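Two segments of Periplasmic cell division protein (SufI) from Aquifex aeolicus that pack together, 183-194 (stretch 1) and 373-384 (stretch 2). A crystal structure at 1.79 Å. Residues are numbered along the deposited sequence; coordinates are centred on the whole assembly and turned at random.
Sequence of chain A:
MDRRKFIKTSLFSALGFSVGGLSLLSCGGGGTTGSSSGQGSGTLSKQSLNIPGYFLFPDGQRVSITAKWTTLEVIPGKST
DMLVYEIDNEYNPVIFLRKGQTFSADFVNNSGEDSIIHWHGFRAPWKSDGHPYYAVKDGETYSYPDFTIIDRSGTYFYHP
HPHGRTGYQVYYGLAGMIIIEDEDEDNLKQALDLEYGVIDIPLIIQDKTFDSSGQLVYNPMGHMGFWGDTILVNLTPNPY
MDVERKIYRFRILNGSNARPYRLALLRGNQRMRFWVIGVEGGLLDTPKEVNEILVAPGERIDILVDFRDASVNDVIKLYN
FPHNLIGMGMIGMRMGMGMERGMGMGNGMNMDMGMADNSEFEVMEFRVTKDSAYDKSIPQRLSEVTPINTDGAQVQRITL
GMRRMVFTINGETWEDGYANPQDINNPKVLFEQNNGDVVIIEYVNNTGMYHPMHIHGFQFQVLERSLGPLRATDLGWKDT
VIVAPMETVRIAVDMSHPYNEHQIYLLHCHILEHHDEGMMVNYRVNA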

# COMPACT_ATOMS: atom_id res chain seq x y z
N GLU A 183 -9.65 8.26 -17.32
CA GLU A 183 -9.58 8.08 -18.77
C GLU A 183 -8.31 7.35 -19.19
O GLU A 183 -8.33 6.59 -20.16
CB GLU A 183 -9.70 9.44 -19.46
CG GLU A 183 -9.85 9.37 -20.97
CD GLU A 183 -10.08 10.74 -21.59
OE1 GLU A 183 -10.14 11.73 -20.83
OE2 GLU A 183 -10.20 10.82 -22.83
N ASP A 184 -7.20 7.56 -18.48
CA ASP A 184 -5.96 6.87 -18.82
C ASP A 184 -6.09 5.37 -18.61
O ASP A 184 -5.63 4.57 -19.43
CB ASP A 184 -4.79 7.40 -17.98
CG ASP A 184 -4.28 8.73 -18.48
OD1 ASP A 184 -4.40 8.99 -19.70
OD2 ASP A 184 -3.74 9.51 -17.66
N GLU A 185 -6.71 4.96 -17.49
CA GLU A 185 -6.97 3.55 -17.27
C GLU A 185 -7.90 2.99 -18.33
O GLU A 185 -7.76 1.83 -18.75
CB GLU A 185 -7.55 3.34 -15.87
CG GLU A 185 -7.98 1.90 -15.59
CD GLU A 185 -6.83 0.92 -15.61
OE1 GLU A 185 -5.67 1.35 -15.39
OE2 GLU A 185 -7.07 -0.28 -15.85
N ASP A 186 -8.86 3.80 -18.79
CA ASP A 186 -9.76 3.35 -19.85
C ASP A 186 -8.99 3.00 -21.11
O ASP A 186 -9.20 1.94 -21.71
CB ASP A 186 -10.80 4.44 -20.15
CG ASP A 186 -11.84 4.58 -19.07
OD1 ASP A 186 -11.85 3.76 -18.12
OD2 ASP A 186 -12.67 5.51 -19.17
N ASN A 187 -8.07 3.87 -21.52
CA ASN A 187 -7.31 3.62 -22.74
C ASN A 187 -6.39 2.42 -22.58
O ASN A 187 -6.21 1.64 -23.52
CB ASN A 187 -6.51 4.86 -23.13
CG ASN A 187 -7.40 6.06 -23.41
OD1 ASN A 187 -8.58 5.90 -23.76
ND2 ASN A 187 -6.85 7.26 -23.26
N LEU A 188 -5.80 2.24 -21.40
CA LEU A 188 -4.97 1.06 -21.17
C LEU A 188 -5.81 -0.21 -21.17
O LEU A 188 -5.41 -1.22 -21.75
CB LEU A 188 -4.22 1.19 -19.84
CG LEU A 188 -3.26 0.04 -19.57
CD1 LEU A 188 -2.09 0.05 -20.56
CD2 LEU A 188 -2.77 0.09 -18.14
N LYS A 189 -6.98 -0.17 -20.53
CA LYS A 189 -7.85 -1.34 -20.48
C LYS A 189 -8.27 -1.76 -21.89
O LYS A 189 -8.37 -2.95 -22.18
CB LYS A 189 -9.07 -1.04 -19.61
CG LYS A 189 -10.14 -2.13 -19.57
CD LYS A 189 -11.29 -1.72 -18.64
CE LYS A 189 -12.47 -2.68 -18.74
NZ LYS A 189 -13.06 -2.71 -20.11
N GLN A 190 -8.50 -0.79 -22.77
CA GLN A 190 -8.86 -1.11 -24.15
C GLN A 190 -7.65 -1.61 -24.93
O GLN A 190 -7.76 -2.58 -25.69
CB GLN A 190 -9.46 0.11 -24.83
CG GLN A 190 -9.85 -0.12 -26.27
CD GLN A 190 -10.24 1.16 -26.98
OE1 GLN A 190 -11.40 1.33 -27.38
NE2 GLN A 190 -9.28 2.05 -27.15
N ALA A 191 -6.50 -0.96 -24.76
CA ALA A 191 -5.30 -1.37 -25.48
C ALA A 191 -4.94 -2.82 -25.19
O ALA A 191 -4.48 -3.54 -26.09
CB ALA A 191 -4.14 -0.45 -25.12
N LEU A 192 -5.17 -3.29 -23.96
CA LEU A 192 -4.75 -4.62 -23.56
C LEU A 192 -5.91 -5.56 -23.24
O LEU A 192 -5.66 -6.68 -22.80
CB LEU A 192 -3.81 -4.54 -22.35
CG LEU A 192 -2.56 -3.69 -22.57
CD1 LEU A 192 -1.77 -3.53 -21.28
CD2 LEU A 192 -1.69 -4.30 -23.66
N ASP A 193 -7.16 -5.13 -23.45
CA ASP A 193 -8.32 -5.97 -23.17
C ASP A 193 -8.31 -6.44 -21.71
O ASP A 193 -8.64 -7.58 -21.41
CB ASP A 193 -8.40 -7.16 -24.13
CG ASP A 193 -9.78 -7.78 -24.19
OD1 ASP A 193 -10.73 -7.18 -23.64
OD2 ASP A 193 -9.91 -8.88 -24.77
N LEU A 194 -7.92 -5.54 -20.81
CA LEU A 194 -7.86 -5.89 -19.40
C LEU A 194 -9.26 -6.08 -18.83
O LEU A 194 -10.23 -5.43 -19.25
CB LEU A 194 -7.12 -4.81 -18.61
CG LEU A 194 -5.67 -4.54 -19.02
CD1 LEU A 194 -5.03 -3.46 -18.12
CD2 LEU A 194 -4.84 -5.83 -19.00
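Stretch 2 373-384: AYDKSIPQRLSE

An irregular segment can pack against a helix without borrowing any regular structure of its own, provided that its apolar side chains find an apolar stripe on the helix and its polar groups are satisfied at the margins. The contact between residues 183-194 and 373-384 of SufI illustrates the principle. At its centre lies Pro379, whose CA-to-CB bond points toward the helix and whose ring meets two residues about one turn apart: Leu188 CD1 lies 4.0 Å from Pro379 CG, and Ala191 CB lies 4.1 Å from the same Pro379 CG. Leu188, in the t,p rotamer, also reaches Leu382, with Leu188 CD1 3.9 Å from Leu382 CD2. The CA-to-CB bond of Leu382 points sideways, but the end of its side chain comes nearer to the helix, so that one leucine methyl touches both a proline and a second leucine.

Leu192 extends this apolar patch. Its side chain, in the m,t rotamer, also leaves its backbone sideways and then bends closer, placing Leu192 CD2 4.0 Å from Lys376 CB, 3.4 Å from Ser377 O and 4.5 Å from Pro379 CD. Ser377 and Ile378 turn their own CB atoms away, so here the leucine packs largely against extended backbone.

Stretch 2 contains no regular helix or strand; from Lys376 to Pro379 its phi/psi values are those of an extended chain. It runs antiparallel to the helix, as the register makes plain: the CA atoms of Leu192 and Lys376 are 5.7 Å apart near one end, those of Asp184 and Ser383 6.2 Å apart near the other. The whole arrangement buries 460 Å², both sides summed.

Polar groups close the two ends. After Leu192 the chain leaves helical geometry at Asp193, which has positive phi, and Tyr374 OH donates a hydrogen bond of 2.7 Å to Leu192 O, a carbonyl that lies near the plane of the tyrosine ring, at its edge. Close by, the aliphatic part of Lys376 lies along the backbone, its CD 3.3 Å from Ala191 O.

At the other end the link is largely through water. The CA-to-CB bond of Asp184 points toward stretch 2, and Asp184 OD2 comes within 3.3 Å of Ser383 CB, yet no direct hydrogen bond joins the stretches here. Instead, water 1 donates to Asp184 O at 2.6 Å and to Leu382 O at 2.8 Å, while water 2 donates to Asp184 OD2 at 2.7 Å and accepts from Glu384 N at 3.0 Å. Two waters thus bridge the stretches at this polar edge.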

# COMPACT_ATOMS: atom_id res chain seq x y z
N ALA A 373 -4.66 -16.34 -28.84
CA ALA A 373 -4.49 -15.51 -30.02
C ALA A 373 -4.23 -14.04 -29.67
O ALA A 373 -4.41 -13.17 -30.53
CB ALA A 373 -5.72 -15.62 -30.92
N TYR A 374 -3.82 -13.77 -28.43
CA TYR A 374 -3.62 -12.41 -27.95
C TYR A 374 -2.53 -11.70 -28.75
O TYR A 374 -1.39 -12.16 -28.79
CB TYR A 374 -3.26 -12.46 -26.47
CG TYR A 374 -3.25 -11.14 -25.75
CD1 TYR A 374 -2.07 -10.42 -25.60
CD2 TYR A 374 -4.41 -10.63 -25.18
CE1 TYR A 374 -2.05 -9.22 -24.92
CE2 TYR A 374 -4.40 -9.43 -24.50
CZ TYR A 374 -3.22 -8.73 -24.37
OH TYR A 374 -3.21 -7.53 -23.70
N ASP A 375 -2.88 -10.57 -29.37
CA ASP A 375 -1.96 -9.84 -30.23
C ASP A 375 -1.73 -8.40 -29.80
O ASP A 375 -1.17 -7.61 -30.57
CB ASP A 375 -2.46 -9.87 -31.68
CG ASP A 375 -2.45 -11.26 -32.27
OD1 ASP A 375 -1.63 -12.09 -31.82
OD2 ASP A 375 -3.26 -11.52 -33.19
N LYS A 376 -2.14 -8.02 -28.59
CA LYS A 376 -2.01 -6.64 -28.17
C LYS A 376 -0.54 -6.30 -27.91
O LYS A 376 0.31 -7.17 -27.70
CB LYS A 376 -2.83 -6.38 -26.91
CG LYS A 376 -4.29 -6.83 -27.00
CD LYS A 376 -5.05 -6.06 -28.07
CE LYS A 376 -6.53 -6.42 -28.07
NZ LYS A 376 -7.31 -5.64 -29.07
N SER A 377 -0.24 -5.00 -27.95
CA SER A 377 1.10 -4.49 -27.71
C SER A 377 1.11 -3.63 -26.46
O SER A 377 0.14 -2.91 -26.18
CB SER A 377 1.59 -3.66 -28.90
OG SER A 377 1.47 -4.39 -30.10
N ILE A 378 2.20 -3.69 -25.72
CA ILE A 378 2.36 -2.75 -24.60
C ILE A 378 2.50 -1.34 -25.16
O ILE A 378 3.35 -1.11 -26.03
CB ILE A 378 3.57 -3.13 -23.75
CG1 ILE A 378 3.34 -4.50 -23.11
CG2 ILE A 378 3.82 -2.08 -22.68
CD1 ILE A 378 4.34 -4.83 -22.04
N PRO A 379 1.69 -0.38 -24.71
CA PRO A 379 1.70 0.94 -25.33
C PRO A 379 2.98 1.70 -25.01
O PRO A 379 3.66 1.45 -24.01
CB PRO A 379 0.48 1.64 -24.71
CG PRO A 379 -0.34 0.54 -24.10
CD PRO A 379 0.66 -0.49 -23.66
N GLN A 380 3.30 2.64 -25.89
CA GLN A 380 4.49 3.47 -25.68
C GLN A 380 4.29 4.42 -24.51
O GLN A 380 5.22 4.64 -23.72
CB GLN A 380 4.82 4.24 -26.96
CG GLN A 380 5.13 3.37 -28.16
CD GLN A 380 6.52 2.77 -28.12
OE1 GLN A 380 7.30 3.04 -27.19
NE2 GLN A 380 6.86 1.97 -29.13
N ARG A 381 3.10 4.99 -24.37
CA ARG A 381 2.81 5.97 -23.33
C ARG A 381 1.63 5.52 -22.48
O ARG A 381 0.67 4.93 -23.00
CB ARG A 381 2.55 7.36 -23.94
CG ARG A 381 3.82 8.20 -24.09
CD ARG A 381 3.70 9.25 -25.18
NE ARG A 381 3.64 8.65 -26.52
CZ ARG A 381 3.65 9.35 -27.65
NH1 ARG A 381 3.73 10.67 -27.62
NH2 ARG A 381 3.58 8.72 -28.81
N LEU A 382 1.70 5.81 -21.19
CA LEU A 382 0.68 5.42 -20.22
C LEU A 382 -0.11 6.59 -19.67
O LEU A 382 -1.33 6.47 -19.48
CB LEU A 382 1.33 4.67 -19.04
CG LEU A 382 2.04 3.36 -19.36
CD1 LEU A 382 2.93 2.94 -18.20
CD2 LEU A 382 1.01 2.28 -19.66
N SER A 383 0.54 7.72 -19.40
CA SER A 383 -0.11 8.87 -18.77
C SER A 383 0.87 10.03 -18.78
O SER A 383 2.01 9.91 -19.24
CB SER A 383 -0.55 8.55 -17.35
OG SER A 383 0.58 8.40 -16.51
N GLU A 384 0.42 11.16 -18.25
CA GLU A 384 1.26 12.33 -18.06
C GLU A 384 1.59 12.45 -16.58
O GLU A 384 0.69 12.57 -15.75
CB GLU A 384 0.58 13.60 -18.56
CG GLU A 384 0.31 13.59 -20.06
CD GLU A 384 1.58 13.46 -20.88
OE1 GLU A 384 2.62 14.00 -20.45
OE2 GLU A 384 1.54 12.82 -21.95
O HOH W 1 -3.44 5.16 -20.79
O HOH W 2 -2.24 11.67 -17.00